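Arginase (Thermus thermophilus, PDB 2EF5) hydrolyses L-arginine to L-ornithine and urea, using two manganese ions in each subunit. Local coordinates at the interface of chains A and B. Sequence-based numbering; all coordinates share one arbitrary frame. Chains: chain A/B, Arginase.

The interface of chains A and B. Residues chain A 111, 207-210; chain B 144, 155.
B:Arg155 reaches across the boundary into the backbone turn of A:Gln208, A:Gly209 and A:Leu210, an example of one long side chain supplying most of a small contact between chains. Its CG lies anti to the backbone N (chi1 178°), while a bend at chi3 of 82° turns the guanidinium into the turn; 105 Å² of the residue is hidden here. The tip is modelled too tightly. Several distances to A:Gln208 O and the A:Leu210 side chain are shorter than real atoms allow, and although B:Arg155 NE stands 2.7 Å from A:Gln208 O, its N-H points elsewhere. A:Leu210 N also lies 2.9 Å from B:Arg155 NH1 and 2.8 Å from B:Arg155 NH2, N-H donors facing one another, so the exact placement of the guanidinium is doubtful. An alanine in place of A:Leu210 would probably open a gap beside the guanidinium and leave it freer to turn. Packing is looser on the flanks. A:Arg111, extended from CG to NE, brings NH1 to 3.9 Å from B:Arg155 CD, the two guanidinium planes 37° apart; the like charges would be expected to repel mildly, so this flank probably adds little. Elsewhere a water bridges A:Gln208 OE1 (2.9 Å) and B:Arg155 O (2.8 Å). Whether this contact of the deposited six-chain assembly forms in solution, the structure alone does not show. In the fold, the turn links helix 196-206 to strand 212-217 and B:Arg155 follows helix 148-154, so loops meet.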
# COMPACT_ATOMS: atom_id res chain seq x y z
N ARG A 111 -20.82 -7.95 6.56
CA ARG A 111 -19.63 -7.82 5.72
C ARG A 111 -19.93 -8.16 4.26
O ARG A 111 -20.16 -9.31 3.91
CB ARG A 111 -18.50 -8.74 6.20
CG ARG A 111 -17.20 -8.57 5.39
CD ARG A 111 -16.12 -9.58 5.78
NE ARG A 111 -14.87 -9.40 5.03
CZ ARG A 111 -13.84 -10.25 5.06
NH1 ARG A 111 -13.90 -11.35 5.80
NH2 ARG A 111 -12.75 -9.99 4.35
N LEU A 207 -13.04 -11.80 -3.40
CA LEU A 207 -14.20 -11.55 -2.52
C LEU A 207 -14.96 -12.84 -2.25
O LEU A 207 -16.17 -12.85 -2.03
CB LEU A 207 -15.15 -10.55 -3.17
CG LEU A 207 -14.54 -9.22 -3.63
CD1 LEU A 207 -15.63 -8.39 -4.29
CD2 LEU A 207 -13.95 -8.47 -2.45
N GLN A 208 -14.21 -13.93 -2.26
CA GLN A 208 -14.78 -15.24 -2.06
C GLN A 208 -15.52 -15.47 -0.75
O GLN A 208 -15.00 -15.24 0.33
CB GLN A 208 -13.67 -16.24 -2.19
CG GLN A 208 -12.70 -16.12 -1.07
CD GLN A 208 -11.69 -17.19 -1.16
OE1 GLN A 208 -12.04 -18.34 -1.40
NE2 GLN A 208 -10.42 -16.83 -0.98
N GLY A 209 -16.74 -15.97 -0.87
CA GLY A 209 -17.57 -16.25 0.29
C GLY A 209 -18.38 -15.09 0.83
O GLY A 209 -19.10 -15.24 1.79
N LEU A 210 -18.23 -13.93 0.21
CA LEU A 210 -18.95 -12.74 0.63
C LEU A 210 -20.14 -12.40 -0.25
O LEU A 210 -20.14 -12.66 -1.45
CB LEU A 210 -18.05 -11.49 0.65
CG LEU A 210 -16.88 -11.37 1.63
CD1 LEU A 210 -16.08 -10.11 1.31
CD2 LEU A 210 -17.38 -11.39 3.08
N GLY B 144 -14.72 -16.47 7.95
CA GLY B 144 -13.68 -15.65 7.37
C GLY B 144 -12.52 -15.27 8.28
O GLY B 144 -11.76 -14.35 7.99
N ARG B 155 -14.37 -19.76 3.43
CA ARG B 155 -15.18 -18.67 3.98
C ARG B 155 -16.51 -18.80 3.24
O ARG B 155 -16.53 -18.82 2.02
CB ARG B 155 -14.53 -17.32 3.67
CG ARG B 155 -15.34 -16.14 4.17
CD ARG B 155 -14.55 -14.85 4.12
NE ARG B 155 -14.54 -14.27 2.79
CZ ARG B 155 -15.64 -13.88 2.13
NH1 ARG B 155 -16.83 -14.01 2.69
NH2 ARG B 155 -15.54 -13.37 0.91
O HOH W 1 -14.28 -18.35 0.39